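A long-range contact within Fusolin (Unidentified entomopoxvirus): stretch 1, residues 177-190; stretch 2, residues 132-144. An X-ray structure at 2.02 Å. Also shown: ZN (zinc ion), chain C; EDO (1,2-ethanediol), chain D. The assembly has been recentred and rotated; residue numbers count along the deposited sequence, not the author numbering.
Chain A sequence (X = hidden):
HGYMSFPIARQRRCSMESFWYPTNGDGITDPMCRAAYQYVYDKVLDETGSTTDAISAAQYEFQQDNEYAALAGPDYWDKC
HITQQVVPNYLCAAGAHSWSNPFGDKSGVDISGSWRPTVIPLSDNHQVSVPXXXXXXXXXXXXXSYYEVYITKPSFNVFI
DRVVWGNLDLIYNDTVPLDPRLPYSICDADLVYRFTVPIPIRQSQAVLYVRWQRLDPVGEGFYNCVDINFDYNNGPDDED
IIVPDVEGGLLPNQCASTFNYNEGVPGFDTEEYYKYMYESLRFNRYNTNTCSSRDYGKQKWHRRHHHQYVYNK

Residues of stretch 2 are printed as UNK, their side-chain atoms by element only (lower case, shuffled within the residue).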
ATOM      1  N   PRO A 177      17.436  11.175   8.966  1.00 13.43           N
ATOM      2  CA  PRO A 177      18.688  10.607   9.485  1.00 13.09           C
ATOM      3  C   PRO A 177      18.850   9.119   9.194  1.00 15.32           C
ATOM      4  O   PRO A 177      17.875   8.358   9.206  1.00 13.80           O
ATOM      5  CB  PRO A 177      18.562  10.835  10.984  1.00 15.46           C
ATOM      6  CG  PRO A 177      17.125  10.740  11.241  1.00 19.87           C
ATOM      7  CD  PRO A 177      16.484  11.434  10.065  1.00 15.47           C
ATOM      8  N   LEU A 178      20.094   8.711   8.943  1.00 12.08           N
ATOM      9  CA  LEU A 178      20.470   7.315   8.776  1.00 11.58           C
ATOM     10  C   LEU A 178      20.732   6.801  10.186  1.00 17.11           C
ATOM     11  O   LEU A 178      21.632   7.308  10.848  1.00 16.13           O
ATOM     12  CB  LEU A 178      21.703   7.212   7.869  1.00 11.15           C
ATOM     13  CG  LEU A 178      22.226   5.829   7.572  1.00 14.62           C
ATOM     14  CD1 LEU A 178      21.234   5.030   6.726  1.00 13.88           C
ATOM     15  CD2 LEU A 178      23.576   5.922   6.869  1.00 17.33           C
ATOM     16  N   ASP A 179      19.891   5.892  10.688  1.00 14.20           N
ATOM     17  CA  ASP A 179      19.951   5.433  12.078  1.00 13.40           C
ATOM     18  C   ASP A 179      20.040   3.924  12.219  1.00 17.67           C
ATOM     19  O   ASP A 179      19.680   3.195  11.292  1.00 16.16           O
ATOM     20  CB  ASP A 179      18.670   5.878  12.811  1.00 14.98           C
ATOM     21  CG  ASP A 179      18.542   7.349  13.161  1.00 28.99           C
ATOM     22  OD1 ASP A 179      19.564   7.956  13.578  1.00 32.16           O
ATOM     23  OD2 ASP A 179      17.394   7.848  13.197  1.00 30.76           O
ATOM     24  N   PRO A 180      20.410   3.422  13.425  1.00 16.27           N
ATOM     25  CA  PRO A 180      20.375   1.971  13.646  1.00 16.22           C
ATOM     26  C   PRO A 180      18.949   1.433  13.582  1.00 17.78           C
ATOM     27  O   PRO A 180      18.003   2.142  13.945  1.00 16.05           O
ATOM     28  CB  PRO A 180      20.940   1.812  15.070  1.00 18.19           C
ATOM     29  CG  PRO A 180      21.621   3.087  15.373  1.00 22.86           C
ATOM     30  CD  PRO A 180      20.848   4.126  14.647  1.00 18.52           C
ATOM     31  N   ARG A 181      18.795   0.182  13.169  1.00 14.55           N
ATOM     32  CA  ARG A 181      17.480  -0.462  13.144  1.00 15.42           C
ATOM     33  C   ARG A 181      16.978  -0.675  14.541  1.00 20.44           C
ATOM     34  O   ARG A 181      17.772  -0.959  15.437  1.00 21.05           O
ATOM     35  CB  ARG A 181      17.532  -1.849  12.473  1.00 17.56           C
ATOM     36  CG  ARG A 181      17.701  -1.844  10.973  1.00 28.13           C
ATOM     37  CD  ARG A 181      17.721  -3.260  10.428  1.00 37.90           C
ATOM     38  NE  ARG A 181      18.920  -3.995  10.838  1.00 45.47           N
ATOM     39  CZ  ARG A 181      19.176  -5.268  10.544  1.00 61.00           C
ATOM     40  NH1 ARG A 181      18.322  -5.973   9.811  1.00 45.18           N
ATOM     41  NH2 ARG A 181      20.302  -5.839  10.960  1.00 54.63           N
ATOM     42  N   LEU A 182      15.672  -0.617  14.726  1.00 16.39           N
ATOM     43  CA  LEU A 182      15.078  -0.943  16.012  1.00 16.16           C
ATOM     44  C   LEU A 182      14.903  -2.462  16.105  1.00 19.06           C
ATOM     45  O   LEU A 182      14.939  -3.138  15.070  1.00 16.40           O
ATOM     46  CB  LEU A 182      13.726  -0.249  16.165  1.00 16.55           C
ATOM     47  CG  LEU A 182      13.734   1.265  16.083  1.00 21.76           C
ATOM     48  CD1 LEU A 182      12.333   1.791  16.195  1.00 22.18           C
ATOM     49  CD2 LEU A 182      14.609   1.865  17.172  1.00 25.12           C
ATOM     50  N   PRO A 183      14.670  -3.034  17.306  1.00 16.81           N
ATOM     51  CA  PRO A 183      14.453  -4.494  17.387  1.00 16.52           C
ATOM     52  C   PRO A 183      13.244  -4.971  16.569  1.00 19.00           C
ATOM     53  O   PRO A 183      12.263  -4.241  16.446  1.00 16.75           O
ATOM     54  CB  PRO A 183      14.213  -4.727  18.890  1.00 18.62           C
ATOM     55  CG  PRO A 183      14.873  -3.562  19.562  1.00 23.08           C
ATOM     56  CD  PRO A 183      14.601  -2.410  18.642  1.00 18.78           C
ATOM     57  N   TYR A 184      13.340  -6.182  15.993  1.00 16.00           N
ATOM     58  CA  TYR A 184      12.295  -6.856  15.207  1.00 16.97           C
ATOM     59  C   TYR A 184      12.052  -6.212  13.832  1.00 19.23           C
ATOM     60  O   TYR A 184      11.051  -6.520  13.188  1.00 18.13           O
ATOM     61  CB  TYR A 184      10.974  -6.965  15.983  1.00 19.71           C
ATOM     62  CG  TYR A 184      11.164  -7.582  17.347  1.00 24.81           C
ATOM     63  CD1 TYR A 184      11.615  -8.889  17.483  1.00 27.95           C
ATOM     64  CD2 TYR A 184      10.990  -6.830  18.502  1.00 26.28           C
ATOM     65  CE1 TYR A 184      11.840  -9.450  18.736  1.00 30.86           C
ATOM     66  CE2 TYR A 184      11.231  -7.373  19.762  1.00 27.73           C
ATOM     67  CZ  TYR A 184      11.644  -8.691  19.876  1.00 37.57           C
ATOM     68  OH  TYR A 184      11.863  -9.268  21.106  1.00 39.80           O
ATOM     69  N   SER A 185      13.005  -5.412  13.338  1.00 16.05           N
ATOM     70  CA  SER A 185      12.909  -4.816  12.014  1.00 15.98           C
ATOM     71  C   SER A 185      12.980  -5.893  10.940  1.00 19.56           C
ATOM     72  O   SER A 185      13.822  -6.783  11.031  1.00 19.42           O
ATOM     73  CB  SER A 185      14.039  -3.812  11.808  1.00 18.40           C
ATOM     74  OG  SER A 185      14.046  -3.331  10.475  1.00 23.44           O
ATOM     75  N   ILE A 186      12.118  -5.808   9.922  1.00 16.28           N
ATOM     76  CA  ILE A 186      12.138  -6.763   8.810  1.00 16.60           C
ATOM     77  C   ILE A 186      13.080  -6.265   7.690  1.00 20.06           C
ATOM     78  O   ILE A 186      13.184  -6.930   6.670  1.00 20.27           O
ATOM     79  CB  ILE A 186      10.718  -7.086   8.276  1.00 20.29           C
ATOM     80  CG1 ILE A 186       9.994  -5.840   7.707  1.00 21.13           C
ATOM     81  CG2 ILE A 186       9.884  -7.766   9.372  1.00 21.43           C
ATOM     82  CD1 ILE A 186       9.001  -6.191   6.626  1.00 26.42           C
ATOM     83  N   CYS A 187      13.729  -5.085   7.853  1.00 16.26           N
ATOM     84  CA  CYS A 187      14.693  -4.560   6.882  1.00 14.78           C
ATOM     85  C   CYS A 187      15.941  -5.425   6.955  1.00 21.80           C
ATOM     86  O   CYS A 187      16.402  -5.703   8.058  1.00 21.61           O
ATOM     87  CB  CYS A 187      15.012  -3.091   7.169  1.00 13.61           C
ATOM     88  SG  CYS A 187      16.399  -2.420   6.213  1.00 16.58           S
ATOM     89  N   ASP A 188      16.488  -5.845   5.807  1.00 21.16           N
ATOM     90  CA  ASP A 188      17.692  -6.687   5.783  1.00 22.77           C
ATOM     91  C   ASP A 188      18.992  -5.843   5.733  1.00 28.73           C
ATOM     92  O   ASP A 188      20.073  -6.421   5.802  1.00 29.44           O
ATOM     93  CB  ASP A 188      17.654  -7.726   4.633  1.00 25.42           C
ATOM     94  CG  ASP A 188      17.318  -7.216   3.241  1.00 41.44           C
ATOM     95  OD1 ASP A 188      17.397  -5.987   3.019  1.00 43.53           O
ATOM     96  OD2 ASP A 188      16.957  -8.047   2.379  1.00 48.11           O
ATOM     97  N   ALA A 189      18.896  -4.494   5.681  1.00 25.21           N
ATOM     98  CA  ALA A 189      20.078  -3.621   5.691  1.00 24.54           C
ATOM     99  C   ALA A 189      20.572  -3.431   7.117  1.00 27.06           C
ATOM    100  O   ALA A 189      19.883  -3.799   8.065  1.00 26.65           O
ATOM    101  CB  ALA A 189      19.754  -2.274   5.067  1.00 25.24           C
ATOM    102  N   ASP A 190      21.750  -2.826   7.274  1.00 22.07           N
ATOM    103  CA  ASP A 190      22.364  -2.638   8.584  1.00 21.02           C
ATOM    104  C   ASP A 190      21.949  -1.293   9.215  1.00 22.78           C
ATOM    105  O   ASP A 190      21.795  -1.222  10.429  1.00 23.46           O
ATOM    106  CB  ASP A 190      23.880  -2.779   8.438  1.00 23.41           C
ATOM    107  CG  ASP A 190      24.226  -4.143   7.849  1.00 40.85           C
ATOM    108  OD1 ASP A 190      24.083  -5.158   8.574  1.00 43.12           O
ATOM    109  OD2 ASP A 190      24.497  -4.214   6.630  1.00 45.78           O
ATOM    110  N   UNK A 132       3.647   8.264  12.880  1.00 12.59           N
ATOM    111  CA  UNK A 132       4.145   6.924  12.597  1.00 11.25           C
ATOM    112  C   UNK A 132       5.571   7.026  12.194  1.00 13.56           C
ATOM    113  O   UNK A 132       5.904   7.833  11.319  1.00 12.68           O
ATOM    114  c   UNK A 132       2.975   4.001  12.549  1.00 18.31           C
ATOM    115  c   UNK A 132       2.694   4.282  10.095  1.00 18.25           C
ATOM    116  c   UNK A 132       3.466   4.755  11.313  1.00 17.07           C
ATOM    117  c   UNK A 132       3.313   6.269  11.486  1.00 11.51           C
ATOM    118  N   UNK A 133       6.433   6.213  12.805  1.00  9.06           N
ATOM    119  CA  UNK A 133       7.828   6.222  12.410  1.00  8.16           C
ATOM    120  C   UNK A 133       8.023   5.304  11.222  1.00 12.03           C
ATOM    121  O   UNK A 133       8.054   4.078  11.368  1.00 10.61           O
ATOM    122  o   UNK A 133      11.007   4.606  14.760  1.00 23.24           O
ATOM    123  c   UNK A 133      11.159   5.741  14.255  1.00 30.42           C
ATOM    124  o   UNK A 133      12.080   6.520  14.586  1.00 24.12           O
ATOM    125  c   UNK A 133      10.184   6.187  13.196  1.00 13.10           C
ATOM    126  c   UNK A 133       8.747   5.832  13.539  1.00  8.53           C
ATOM    127  N   UNK A 134       8.131   5.900  10.048  1.00  9.45           N
ATOM    128  CA  UNK A 134       8.361   5.160   8.817  1.00  9.35           C
ATOM    129  C   UNK A 134       9.783   4.627   8.800  1.00 12.79           C
ATOM    130  O   UNK A 134      10.679   5.271   9.345  1.00 10.88           O
ATOM    131  c   UNK A 134       6.679   6.046   7.035  1.00 15.09           C
ATOM    132  c   UNK A 134       8.117   6.051   7.577  1.00  9.84           C
ATOM    133  c   UNK A 134       6.546   6.987   5.859  1.00 18.64           C
ATOM    134  c   UNK A 134       5.693   6.396   8.094  1.00 14.13           C
ATOM    135  N   UNK A 135       9.987   3.437   8.228  1.00  7.61           N
ATOM    136  CA  UNK A 135      11.328   2.862   8.071  1.00  7.08           C
ATOM    137  C   UNK A 135      11.567   2.568   6.601  1.00 11.15           C
ATOM    138  O   UNK A 135      10.860   1.737   6.030  1.00 11.73           O
ATOM    139  c   UNK A 135      12.889  -0.482   9.406  1.00 24.82           C
ATOM    140  c   UNK A 135      12.855   0.951   8.905  1.00 14.06           C
ATOM    141  o   UNK A 135      13.758  -0.799  10.249  1.00 18.72           O
ATOM    142  o   UNK A 135      12.068  -1.298   8.932  1.00 19.65           O
ATOM    143  c   UNK A 135      11.470   1.585   8.917  1.00  8.56           C
ATOM    144  N   UNK A 136      12.529   3.269   5.973  1.00  7.16           N
ATOM    145  CA  UNK A 136      12.940   2.989   4.603  1.00  6.75           C
ATOM    146  C   UNK A 136      14.207   2.157   4.718  1.00 11.93           C
ATOM    147  O   UNK A 136      15.114   2.499   5.495  1.00 11.11           O
ATOM    148  c   UNK A 136      13.133   4.254   3.757  1.00  7.70           C
ATOM    149  c   UNK A 136      12.297   4.014   1.391  1.00 10.33           C
ATOM    150  c   UNK A 136      14.614   3.633   1.815  1.00 11.80           C
ATOM    151  c   UNK A 136      12.497   3.724   0.038  1.00 12.99           C
ATOM    152  c   UNK A 136      13.756   3.410  -0.420  1.00 10.90           C
ATOM    153  c   UNK A 136      14.813   3.354   0.461  1.00 12.58           C
ATOM    154  c   UNK A 136      13.353   3.964   2.294  1.00  8.81           C
ATOM    155  N   UNK A 137      14.227   1.035   4.004  1.00  8.87           N
ATOM    156  CA  UNK A 137      15.296   0.050   4.022  1.00  9.15           C
ATOM    157  C   UNK A 137      16.220   0.289   2.848  1.00 10.77           C
ATOM    158  O   UNK A 137      15.880  -0.112   1.738  1.00 10.03           O
ATOM    159  s   UNK A 137      15.909  -2.676   4.251  1.00 15.94           S
ATOM    160  c   UNK A 137      14.703  -1.356   3.993  1.00 10.58           C
ATOM    161  N   UNK A 138      17.365   0.972   3.047  1.00  6.17           N
ATOM    162  CA  UNK A 138      18.245   1.249   1.920  1.00  6.68           C
ATOM    163  C   UNK A 138      19.201   0.099   1.657  1.00 12.86           C
ATOM    164  O   UNK A 138      19.799  -0.412   2.582  1.00 13.82           O
ATOM    165  c   UNK A 138      19.139   2.313   3.852  1.00 12.39           C
ATOM    166  c   UNK A 138      17.935   1.511   4.302  1.00  7.93           C
ATOM    167  c   UNK A 138      19.002   2.495   2.386  1.00  7.88           C
ATOM    168  N   UNK A 139      19.379  -0.278   0.409  1.00 10.19           N
ATOM    169  CA  UNK A 139      20.331  -1.325   0.073  1.00 11.06           C
ATOM    170  C   UNK A 139      21.691  -0.620  -0.260  1.00 16.20           C
ATOM    171  O   UNK A 139      22.734  -1.266  -0.232  1.00 15.49           O
ATOM    172  c   UNK A 139      18.430  -2.900  -0.450  1.00 24.03           C
ATOM    173  c   UNK A 139      19.721  -2.239  -0.975  1.00 24.28           C
ATOM    174  o   UNK A 139      19.412  -1.500  -2.141  1.00 26.42           O
ATOM    175  N   UNK A 140      21.670   0.712  -0.472  1.00 13.14           N
ATOM    176  CA  UNK A 140      22.851   1.561  -0.668  1.00 12.90           C
ATOM    177  C   UNK A 140      22.608   2.922  -0.000  1.00 16.75           C
ATOM    178  O   UNK A 140      21.476   3.401   0.008  1.00 15.48           O
ATOM    179  c   UNK A 140      23.131   1.745  -2.146  1.00 13.73           C
ATOM    180  N   UNK A 141      23.649   3.527   0.571  1.00 13.05           N
ATOM    181  CA  UNK A 141      23.541   4.835   1.217  1.00 12.81           C
ATOM    182  C   UNK A 141      23.720   5.898   0.140  1.00 15.41           C
ATOM    183  O   UNK A 141      24.831   6.058  -0.360  1.00 13.71           O
ATOM    184  c   UNK A 141      24.589   4.976   2.351  1.00 17.08           C
ATOM    185  c   UNK A 141      24.351   3.925   3.431  1.00 17.06           C
ATOM    186  c   UNK A 141      24.600   6.384   2.944  1.00 16.64           C
ATOM    187  N   UNK A 142      22.637   6.607  -0.225  1.00 13.11           N
ATOM    188  CA  UNK A 142      22.674   7.685  -1.220  1.00 13.23           C
ATOM    189  C   UNK A 142      22.390   9.010  -0.564  1.00 15.81           C
ATOM    190  O   UNK A 142      21.270   9.262  -0.135  1.00 14.83           O
ATOM    191  c   UNK A 142      21.649   7.474  -2.347  1.00 14.92           C
ATOM    192  c   UNK A 142      20.792   5.417  -3.614  1.00 20.79           C
ATOM    193  c   UNK A 142      22.723   4.538  -4.081  1.00 20.53           C
ATOM    194  c   UNK A 142      21.768   6.191  -3.089  1.00 18.88           C
ATOM    195  n   UNK A 142      21.408   4.376  -4.243  1.00 20.62           N
ATOM    196  n   UNK A 142      22.994   5.655  -3.429  1.00 21.04           N
ATOM    197  N   UNK A 143      23.411   9.847  -0.445  1.00 12.61           N
ATOM    198  CA  UNK A 143      23.285  11.184   0.101  1.00 12.57           C
ATOM    199  C   UNK A 143      24.132  12.107  -0.763  1.00 15.84           C
ATOM    200  O   UNK A 143      25.178  11.672  -1.237  1.00 15.60           O
ATOM    201  o   UNK A 143      22.697   9.549   4.678  1.00 28.51           O
ATOM    202  c   UNK A 143      22.786  10.428   2.472  1.00 23.51           C
ATOM    203  c   UNK A 143      23.087  10.497   3.956  1.00 43.37           C
ATOM    204  c   UNK A 143      23.711  11.229   1.569  1.00 14.28           C
ATOM    205  o   UNK A 143      23.753  11.464   4.390  1.00 35.46           O
ATOM    206  N   UNK A 144      23.693  13.344  -1.053  1.00 10.75           N
ATOM    207  CA  UNK A 144      22.482  14.005  -0.554  1.00  9.82           C
ATOM    208  C   UNK A 144      21.190  13.442  -1.173  1.00 11.83           C
ATOM    209  O   UNK A 144      21.147  13.066  -2.346  1.00 10.24           O
ATOM    210  c   UNK A 144      22.717  15.467  -0.939  1.00 12.17           C
ATOM    211  c   UNK A 144      24.489  14.250  -1.901  1.00 12.48           C
ATOM    212  c   UNK A 144      23.557  15.393  -2.166  1.00 16.37           C
TER
HETATM  213 ZN    ZN C 404      20.509   3.088  -5.345  1.00 21.11          ZN
HETATM  214  C1  EDO D 405      13.155   9.997  13.943  1.00 22.19           C
HETATM  215  O1  EDO D 405      11.930   9.285  13.738  1.00 23.27           O
HETATM  216  C2  EDO D 405      13.355  11.083  12.853  1.00 22.34           C
HETATM  217  O2  EDO D 405      12.104  11.666  12.479  1.00 18.29           O
HETATM  218  O   HOH W   1      10.542  -3.228   9.814  1.00 20.44           O

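Position 132 carries four carbons forked at the second, all beyond reach of stretch 1; the fork identifies Leu132. At 133 there are three carbons, the third bearing two oxygens, and one oxygen lies close to CD1 of Leu182. This is Glu133, whose OE1 is 3.4 Å from Leu182 CD1, while OE2 accepts a hydrogen bond from O1 of the 1,2-ethanediol, at 2.9 Å. Position 134 repeats the four forked carbons: Leu134, buried and far from stretch 1, as suits an apolar chain.

Position 135 again shows three carbons ending in two oxygens, here reaching the serine of stretch 1. It is Glu135. Ser185 OG donates a hydrogen bond to Glu135 OE2 at 2.6 Å, and a water bridges the other oxygen to the backbone, giving a hydrogen to Glu135 OE1 (2.6 Å) and accepting one from Ile186 N (3.0 Å). A buried carboxylate needs such partners, and its extended chain, t at both chi1 and chi2, brings it to them.

Position 136 has one carbon and then a six-carbon ring with no hydroxyl, hence Phe136; its CB points away from stretch 1, and the ring is buried. At 137 one carbon carries a sulfur, bonded to the sulfur of Cys187. Only cysteine fits: Cys137 SG to Cys187 SG is 2.0 Å, with chi3 of 76°. Three carbons close onto the backbone nitrogen at 138, making Pro138. Its ring offers an apolar surface to Leu178, and its O lies 3.1 Å from Ala189 CB.

Position 139, one carbon carrying an oxygen and a carbon, is Thr139, exposed and turned sideways. The single carbon at 140 gives Ala140, out of reach. At 141 a carbon carrying two more marks Val141, whose CG2 packs 4.1 Å from Leu178 CD2. Position 142 has one carbon and a five-membered ring with two nitrogens: His142, whose NE2 binds zinc at 1.9 Å. Three carbons and two terminal oxygens at 143 give Glu143, with OE1 4.1 Å from Leu178 CB. The last ring closed onto nitrogen, at 144, is Pro144, preceded by a cis peptide bond.

The contact works around a covalent centre. The disulfide fixes the loop of stretch 1 against the strand, and Ala189 packs beside it. Ser185 serves both stretches, since its OG also accepts a hydrogen bond from Cys187 N at 3.2 Å, tying the carboxylate's partner to the cysteine loop. Leu178 adds apolar packing against Pro138 and Val141.

Stretch 2 132-144: LELEFCPTAVHEP
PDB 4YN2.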